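PDB 1YZY: 3-oxo-tetronate kinase from Haemophilus influenzae, which catalyses the ATP-dependent phosphorylation of 3-oxo-tetronate to 3-oxo-tetronate 4-phosphate. Local coordinates for residues A114-G119 against S202-L207; F108-P113 against S221-Y226; K337-L342 against Q363-T368. All coordinates share one frame; numbering follows the deposited sequence.

Contact 1. Residues A114-G119 against S202-L207; sequences ALPVNG and SQLEVL
The turn that offers Leu115 and Pro116 to Leu204 is closed by a 2.8 Å hydrogen bond from Asn118 N to Leu115 O. A second one, Gly119 N to Pro116 O, carries the turn on, and the positive phi of Gly119 is a backbone state glycine adopts easily. Proline suits the beginning of such a 3-10 turn because its fixed phi fits and its missing N-H costs nothing there. Across the contact one methyl does nearly all the work. Leu204 CD1 lies 3.4 Å from Ala114 O, 3.7 Å from Pro116 CD and 3.9 Å from Leu115 CD1. With CG anti to its carbonyl carbon (chi1 -65°), Leu204 extends from helix 202-210 and reaches CD1 toward CD of Pro116, while the side chains of Leu115 and Leu204 cross at about a right angle. The CB of Leu115 starts off away from the helix; its CD1 branch returns to make the touch. Asn201, just ahead of the helix, accepts a hydrogen bond from Val117 N through OD1 and so ties the loop to the helix start. Between the two segments themselves the join is van der Waals packing, which depends on shape and burial and supplies little directional restraint.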
loop_
_atom_site.group_PDB
_atom_site.type_symbol
_atom_site.label_atom_id
_atom_site.label_comp_id
_atom_site.label_asym_id
_atom_site.label_seq_id
_atom_site.Cartn_x
_atom_site.Cartn_y
_atom_site.Cartn_z
ATOM N N ALA A 114 10.355 -2.691 12.294
ATOM C CA ALA A 114 10.543 -1.443 13.024
ATOM C C ALA A 114 10.503 -0.140 12.230
ATOM O O ALA A 114 10.956 -0.051 11.092
ATOM C CB ALA A 114 11.743 -1.416 13.984
ATOM N N LEU A 115 9.980 0.874 12.913
ATOM C CA LEU A 115 9.868 2.256 12.469
ATOM C C LEU A 115 9.531 3.064 13.720
ATOM O O LEU A 115 8.387 3.418 13.996
ATOM C CB LEU A 115 8.780 2.450 11.415
ATOM C CG LEU A 115 8.727 3.872 10.845
ATOM C CD1 LEU A 115 10.125 4.345 10.469
ATOM C CD2 LEU A 115 7.804 3.904 9.631
ATOM N N PRO A 116 10.531 3.302 14.579
ATOM C CA PRO A 116 10.401 3.986 15.864
ATOM C C PRO A 116 9.574 5.249 15.876
ATOM O O PRO A 116 8.890 5.525 16.862
ATOM C CB PRO A 116 11.856 4.261 16.244
ATOM C CG PRO A 116 12.563 3.094 15.660
ATOM C CD PRO A 116 11.951 3.045 14.286
ATOM N N VAL A 117 9.649 6.035 14.807
ATOM C CA VAL A 117 8.889 7.279 14.753
ATOM C C VAL A 117 7.389 6.992 14.736
ATOM O O VAL A 117 6.589 7.759 15.279
ATOM C CB VAL A 117 9.313 8.157 13.545
ATOM C CG1 VAL A 117 8.722 7.619 12.240
ATOM C CG2 VAL A 117 8.931 9.613 13.788
ATOM N N ASN A 118 7.026 5.844 14.172
ATOM C CA ASN A 118 5.634 5.438 14.102
ATOM C C ASN A 118 5.267 4.395 15.154
ATOM O O ASN A 118 4.400 3.550 14.942
ATOM C CB ASN A 118 5.286 4.975 12.686
ATOM C CG ASN A 118 5.227 6.137 11.698
ATOM O OD1 ASN A 118 4.934 7.279 12.077
ATOM N ND2 ASN A 118 5.502 5.855 10.429
ATOM N N GLY A 119 5.945 4.466 16.294
ATOM C CA GLY A 119 5.667 3.570 17.401
ATOM C C GLY A 119 5.983 2.094 17.283
ATOM O O GLY A 119 5.389 1.290 17.994
ATOM N N SER A 202 17.417 6.545 13.598
ATOM C CA SER A 202 18.765 6.512 13.042
ATOM C C SER A 202 19.300 5.084 12.956
ATOM O O SER A 202 20.207 4.805 12.162
ATOM C CB SER A 202 19.728 7.405 13.830
ATOM O OG SER A 202 19.959 6.927 15.146
ATOM N N GLN A 203 18.740 4.180 13.762
ATOM C CA GLN A 203 19.161 2.779 13.736
ATOM C C GLN A 203 18.791 2.108 12.405
ATOM O O GLN A 203 19.438 1.145 11.996
ATOM C CB GLN A 203 18.544 1.991 14.895
ATOM C CG GLN A 203 19.350 1.997 16.181
ATOM C CD GLN A 203 18.945 3.107 17.125
ATOM O OE1 GLN A 203 19.598 4.147 17.194
ATOM N NE2 GLN A 203 17.893 2.874 17.898
ATOM N N LEU A 204 17.713 2.576 11.770
ATOM C CA LEU A 204 17.264 2.030 10.479
ATOM C C LEU A 204 18.138 2.584 9.373
ATOM O O LEU A 204 18.358 1.936 8.340
ATOM C CB LEU A 204 15.787 2.369 10.219
ATOM C CG LEU A 204 14.798 1.722 11.189
ATOM C CD1 LEU A 204 13.432 2.342 11.022
ATOM C CD2 LEU A 204 14.763 0.195 10.977
ATOM N N GLU A 205 18.629 3.796 9.607
ATOM C CA GLU A 205 19.517 4.488 8.687
ATOM C C GLU A 205 20.867 3.745 8.645
ATOM O O GLU A 205 21.506 3.637 7.590
ATOM C CB GLU A 205 19.683 5.925 9.179
ATOM C CG GLU A 205 20.409 6.879 8.249
ATOM C CD GLU A 205 20.265 8.332 8.691
ATOM O OE1 GLU A 205 20.603 9.233 7.893
ATOM O OE2 GLU A 205 19.800 8.580 9.829
ATOM N N VAL A 206 21.302 3.260 9.805
ATOM C CA VAL A 206 22.547 2.499 9.930
ATOM C C VAL A 206 22.380 1.146 9.238
ATOM O O VAL A 206 23.238 0.728 8.459
ATOM C CB VAL A 206 22.908 2.266 11.428
ATOM C CG1 VAL A 206 24.048 1.257 11.562
ATOM C CG2 VAL A 206 23.300 3.586 12.089
ATOM N N LEU A 207 21.295 0.446 9.572
ATOM C CA LEU A 207 20.987 -0.859 8.984
ATOM C C LEU A 207 20.886 -0.747 7.467
ATOM O O LEU A 207 21.455 -1.558 6.744
ATOM C CB LEU A 207 19.678 -1.424 9.558
ATOM C CG LEU A 207 19.306 -2.842 9.092
ATOM C CD1 LEU A 207 20.466 -3.795 9.337
ATOM C CD2 LEU A 207 18.069 -3.332 9.818
#

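Contact 2. Residues F108-P113 against S221-Y226; sequences FTVITP and SGLGAY
Thr112 and Leu223 meet methyl to methyl, their side chains crossing at about a right angle. Thr112 has its OG1 anti to the backbone N (chi1 176°), which leaves CG2 between the backbone N and the carbonyl carbon, and from there CG2 faces the helix. It rests 3.9 Å from Leu223 CD2 and 4.0 Å from Leu223 CB, so threonine acts here through its apolar branch. Leu223 sends CG anti to its own N (chi1 174°); chi2 (63°) folds CD1 back and leaves CD2 as the extended branch, which meets Thr112 CG2 and also lies 4.2 Å from Val110 CG2. Valine and threonine, both beta-branched, suit the extended backbone; two residues apart, they direct their CB atoms to the same side, whereas Ile111 between them packs against Tyr81 and Phe85. The helix follows strand 216-219 in a strand-turn-helix unit of the sugar-binding N-terminal domain and packs against strand 109-111, where Val110 O accepts a hydrogen bond from Thr218 OG1. A water links the backbones: it donates to Thr112 O at 2.7 Å and accepts from Leu223 N at 2.8 Å, serving an N-H near the beginning of the helix. The same methyl of Thr112 is also touched by Leu207 of helix 202-210.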
loop_
_atom_site.group_PDB
_atom_site.type_symbol
_atom_site.label_atom_id
_atom_site.label_comp_id
_atom_site.label_asym_id
_atom_site.label_seq_id
_atom_site.Cartn_x
_atom_site.Cartn_y
_atom_site.Cartn_z
ATOM N N PHE A 108 21.634 -15.920 4.401
ATOM C CA PHE A 108 21.502 -14.989 5.515
ATOM C C PHE A 108 20.699 -13.758 5.103
ATOM O O PHE A 108 20.811 -13.291 3.969
ATOM C CB PHE A 108 22.898 -14.566 6.022
ATOM C CG PHE A 108 22.872 -13.779 7.309
ATOM C CD1 PHE A 108 22.451 -14.371 8.497
ATOM C CD2 PHE A 108 23.252 -12.444 7.330
ATOM C CE1 PHE A 108 22.405 -13.643 9.684
ATOM C CE2 PHE A 108 23.208 -11.705 8.521
ATOM C CZ PHE A 108 22.784 -12.307 9.694
ATOM N N THR A 109 19.904 -13.233 6.028
ATOM C CA THR A 109 19.102 -12.038 5.773
ATOM C C THR A 109 18.756 -11.402 7.118
ATOM O O THR A 109 19.051 -11.982 8.160
ATOM C CB THR A 109 17.791 -12.384 4.986
ATOM O OG1 THR A 109 17.149 -11.175 4.551
ATOM C CG2 THR A 109 16.809 -13.173 5.858
ATOM N N VAL A 110 18.168 -10.205 7.090
ATOM C CA VAL A 110 17.765 -9.493 8.311
ATOM C C VAL A 110 16.247 -9.451 8.502
ATOM O O VAL A 110 15.482 -9.595 7.554
ATOM C CB VAL A 110 18.298 -8.034 8.340
ATOM C CG1 VAL A 110 19.798 -8.029 8.154
ATOM C CG2 VAL A 110 17.614 -7.184 7.272
ATOM N N ILE A 111 15.830 -9.217 9.738
ATOM C CA ILE A 111 14.420 -9.152 10.088
ATOM C C ILE A 111 14.192 -7.875 10.880
ATOM O O ILE A 111 14.854 -7.649 11.892
ATOM C CB ILE A 111 14.029 -10.373 10.958
ATOM C CG1 ILE A 111 14.103 -11.651 10.124
ATOM C CG2 ILE A 111 12.678 -10.171 11.629
ATOM C CD1 ILE A 111 13.858 -12.889 10.921
ATOM N N THR A 112 13.276 -7.029 10.423
ATOM C CA THR A 112 12.987 -5.800 11.144
ATOM C C THR A 112 11.679 -5.109 10.806
ATOM O O THR A 112 11.553 -4.468 9.770
ATOM C CB THR A 112 14.150 -4.766 11.048
ATOM O OG1 THR A 112 13.762 -3.544 11.690
ATOM C CG2 THR A 112 14.523 -4.482 9.599
ATOM N N PRO A 113 10.647 -5.333 11.630
ATOM C CA PRO A 113 9.335 -4.714 11.439
ATOM C C PRO A 113 9.218 -3.357 12.132
ATOM O O PRO A 113 8.136 -2.914 12.514
ATOM C CB PRO A 113 8.417 -5.630 12.254
ATOM C CG PRO A 113 9.319 -6.197 13.302
ATOM C CD PRO A 113 10.535 -6.510 12.507
ATOM N N SER A 221 7.845 -1.281 6.760
ATOM C CA SER A 221 8.129 -0.167 5.857
ATOM C C SER A 221 9.346 0.645 6.304
ATOM O O SER A 221 9.980 1.317 5.490
ATOM C CB SER A 221 6.922 0.752 5.755
ATOM O OG SER A 221 5.803 0.072 5.224
ATOM N N GLY A 222 9.628 0.619 7.608
ATOM C CA GLY A 222 10.751 1.355 8.159
ATOM C C GLY A 222 12.080 1.198 7.446
ATOM O O GLY A 222 12.703 2.192 7.076
ATOM N N LEU A 223 12.548 -0.033 7.281
ATOM C CA LEU A 223 13.827 -0.255 6.611
ATOM C C LEU A 223 13.786 0.127 5.147
ATOM O O LEU A 223 14.743 0.708 4.623
ATOM C CB LEU A 223 14.267 -1.717 6.735
ATOM C CG LEU A 223 15.529 -2.092 5.954
ATOM C CD1 LEU A 223 16.728 -1.305 6.478
ATOM C CD2 LEU A 223 15.784 -3.580 6.063
ATOM N N GLY A 224 12.705 -0.269 4.478
ATOM C CA GLY A 224 12.547 0.020 3.064
ATOM C C GLY A 224 12.662 1.496 2.775
ATOM O O GLY A 224 13.214 1.875 1.744
ATOM N N ALA A 225 12.094 2.311 3.667
ATOM C CA ALA A 225 12.125 3.772 3.561
ATOM C C ALA A 225 13.555 4.305 3.593
ATOM O O ALA A 225 13.933 5.164 2.788
ATOM C CB ALA A 225 11.332 4.382 4.689
ATOM N N TYR A 226 14.342 3.814 4.547
ATOM C CA TYR A 226 15.722 4.248 4.674
ATOM C C TYR A 226 16.611 3.722 3.574
ATOM O O TYR A 226 17.651 4.318 3.277
ATOM C CB TYR A 226 16.264 3.946 6.069
ATOM C CG TYR A 226 15.813 5.002 7.047
ATOM C CD1 TYR A 226 14.664 4.829 7.808
ATOM C CD2 TYR A 226 16.473 6.224 7.124
ATOM C CE1 TYR A 226 14.176 5.852 8.620
ATOM C CE2 TYR A 226 15.990 7.253 7.924
ATOM C CZ TYR A 226 14.845 7.063 8.668
ATOM O OH TYR A 226 14.364 8.090 9.456
HETATM O O HOH W 1 11.255 -1.973 8.821
#

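Contact 3. Residues K337-L342 against Q363-T368; sequences KLAAKL and QELGFT
Leu365 holds CG anti to its carbonyl carbon (chi1 -53°), and chi2 sends CD1 on in the extended direction, leaving CD2 as the branch turned to the backbone of Ala339 and Ala340. In Glu364 chi1 (-172°) puts CG against Ala340 CB, at 3.8 Å, and the bend at chi2 (65°) turns only the carboxylate. CD2 of Leu365 comes 3.5 Å from Ala339 O, 4.0 Å from Ala340 CA and 4.2 Å from Ala339 CB. Glu364 contributes its aliphatic part, while the residue as a whole is exposed, which suits an acidic side chain. Two alanines in succession let the backbones come close, the CA atoms of Ala340 and Leu365 being 6.1 Å apart. Gly366, with positive phi, then takes the chain out of the helix, and one ring face of Phe367, towards its rim, receives CB of Leu365. The packing thus joins the end of helix 355-365, whose beginning carries ATP-site residues inferred by similarity, to helix 324-345. That helix packs on through Leu338 and Leu342 against Leu251 and Val249 of strand 248-252, and meets helix 286-295 through Leu342 and a cation-pi contact between Lys341 and Tyr291.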
loop_
_atom_site.group_PDB
_atom_site.type_symbol
_atom_site.label_atom_id
_atom_site.label_comp_id
_atom_site.label_asym_id
_atom_site.label_seq_id
_atom_site.Cartn_x
_atom_site.Cartn_y
_atom_site.Cartn_z
ATOM N N LYS A 337 -19.920 1.529 -14.788
ATOM C CA LYS A 337 -20.321 1.723 -16.175
ATOM C C LYS A 337 -20.133 3.159 -16.665
ATOM O O LYS A 337 -19.895 3.386 -17.860
ATOM C CB LYS A 337 -21.749 1.218 -16.403
ATOM C CG LYS A 337 -21.821 -0.298 -16.506
ATOM C CD LYS A 337 -23.243 -0.801 -16.694
ATOM C CE LYS A 337 -23.281 -2.330 -16.695
ATOM N NZ LYS A 337 -24.666 -2.881 -16.648
ATOM N N LEU A 338 -20.220 4.116 -15.742
ATOM C CA LEU A 338 -20.030 5.516 -16.075
ATOM C C LEU A 338 -18.553 5.766 -16.313
ATOM O O LEU A 338 -18.173 6.425 -17.280
ATOM C CB LEU A 338 -20.530 6.401 -14.938
ATOM C CG LEU A 338 -20.335 7.922 -15.024
ATOM C CD1 LEU A 338 -20.982 8.500 -16.275
ATOM C CD2 LEU A 338 -20.918 8.570 -13.778
ATOM N N ALA A 339 -17.717 5.231 -15.428
ATOM C CA ALA A 339 -16.271 5.398 -15.531
ATOM C C ALA A 339 -15.738 4.821 -16.828
ATOM O O ALA A 339 -14.765 5.329 -17.387
ATOM C CB ALA A 339 -15.583 4.750 -14.356
ATOM N N ALA A 340 -16.332 3.720 -17.271
ATOM C CA ALA A 340 -15.916 3.083 -18.516
ATOM C C ALA A 340 -16.296 3.942 -19.721
ATOM O O ALA A 340 -15.540 4.030 -20.690
ATOM C CB ALA A 340 -16.535 1.707 -18.636
ATOM N N LYS A 341 -17.475 4.556 -19.661
ATOM C CA LYS A 341 -17.952 5.418 -20.743
ATOM C C LYS A 341 -17.138 6.703 -20.807
ATOM O O LYS A 341 -16.804 7.174 -21.894
ATOM C CB LYS A 341 -19.440 5.747 -20.568
ATOM C CG LYS A 341 -20.359 4.529 -20.666
ATOM C CD LYS A 341 -21.836 4.909 -20.644
ATOM C CE LYS A 341 -22.447 4.965 -22.045
ATOM N NZ LYS A 341 -21.865 6.023 -22.926
ATOM N N LEU A 342 -16.828 7.266 -19.641
ATOM C CA LEU A 342 -16.047 8.498 -19.564
ATOM C C LEU A 342 -14.633 8.294 -20.087
ATOM O O LEU A 342 -14.076 9.191 -20.719
ATOM C CB LEU A 342 -16.005 9.033 -18.130
ATOM C CG LEU A 342 -17.334 9.450 -17.503
ATOM C CD1 LEU A 342 -17.142 9.755 -16.037
ATOM C CD2 LEU A 342 -17.915 10.651 -18.233
ATOM N N GLN A 363 -11.292 -1.787 -11.287
ATOM C CA GLN A 363 -11.636 -3.100 -11.833
ATOM C C GLN A 363 -12.202 -2.981 -13.244
ATOM O O GLN A 363 -11.799 -3.711 -14.154
ATOM C CB GLN A 363 -12.661 -3.797 -10.934
ATOM C CG GLN A 363 -13.070 -5.176 -11.430
ATOM C CD GLN A 363 -14.031 -5.874 -10.498
ATOM O OE1 GLN A 363 -13.629 -6.713 -9.690
ATOM N NE2 GLN A 363 -15.311 -5.542 -10.608
ATOM N N GLU A 364 -13.162 -2.079 -13.397
ATOM C CA GLU A 364 -13.812 -1.824 -14.674
ATOM C C GLU A 364 -12.837 -1.325 -15.744
ATOM O O GLU A 364 -12.842 -1.819 -16.877
ATOM C CB GLU A 364 -14.938 -0.806 -14.481
ATOM C CG GLU A 364 -15.808 -0.610 -15.709
ATOM C CD GLU A 364 -16.579 -1.860 -16.083
ATOM O OE1 GLU A 364 -17.398 -2.324 -15.265
ATOM O OE2 GLU A 364 -16.366 -2.377 -17.196
ATOM N N LEU A 365 -12.018 -0.334 -15.400
ATOM C CA LEU A 365 -11.051 0.207 -16.350
ATOM C C LEU A 365 -9.977 -0.815 -16.727
ATOM O O LEU A 365 -9.278 -0.653 -17.729
ATOM C CB LEU A 365 -10.440 1.506 -15.813
ATOM C CG LEU A 365 -11.443 2.586 -15.368
ATOM C CD1 LEU A 365 -10.703 3.856 -14.988
ATOM C CD2 LEU A 365 -12.470 2.873 -16.458
ATOM N N GLY A 366 -9.863 -1.870 -15.923
ATOM C CA GLY A 366 -8.923 -2.949 -16.192
ATOM C C GLY A 366 -7.456 -2.763 -15.853
ATOM O O GLY A 366 -6.610 -3.461 -16.410
ATOM N N PHE A 367 -7.150 -1.865 -14.922
ATOM C CA PHE A 367 -5.763 -1.600 -14.534
ATOM C C PHE A 367 -5.203 -2.635 -13.554
ATOM O O PHE A 367 -5.844 -2.981 -12.562
ATOM C CB PHE A 367 -5.656 -0.193 -13.963
ATOM C CG PHE A 367 -6.174 0.868 -14.889
ATOM C CD1 PHE A 367 -5.927 0.793 -16.261
ATOM C CD2 PHE A 367 -6.897 1.946 -14.392
ATOM C CE1 PHE A 367 -6.391 1.778 -17.124
ATOM C CE2 PHE A 367 -7.366 2.940 -15.247
ATOM C CZ PHE A 367 -7.112 2.857 -16.619
ATOM N N THR A 368 -3.994 -3.106 -13.843
ATOM C CA THR A 368 -3.331 -4.136 -13.049
ATOM C C THR A 368 -2.200 -3.623 -12.160
ATOM O O THR A 368 -1.661 -4.368 -11.338
ATOM C CB THR A 368 -2.733 -5.215 -13.973
ATOM O OG1 THR A 368 -1.773 -4.611 -14.852
ATOM C CG2 THR A 368 -3.830 -5.876 -14.813
#

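In the fold
Contacts 1 and 2 belong to the sugar-binding N-terminal domain, contact 3 to the nucleotide-binding C-terminal domain. Along the chain contact 1 is nested within the loop that contact 2 closes, and contact 3 follows both. The first two have centres 9 Å apart and touch: Leu204 CB packs 3.6 Å from Tyr226 CD1, and Leu115 CD1 sits 3.8 Å from Gly222 CA. Strand 109-111, its following loop and helices 202-210 and 221-232 therefore form one continuous packed region. Contact 3 lies on the opposite side of the chain's centre, about 40 Å and 36 Å from them between centres, and touches neither, although its Thr368 is backbone-bonded to Asn30 of the N-terminal domain.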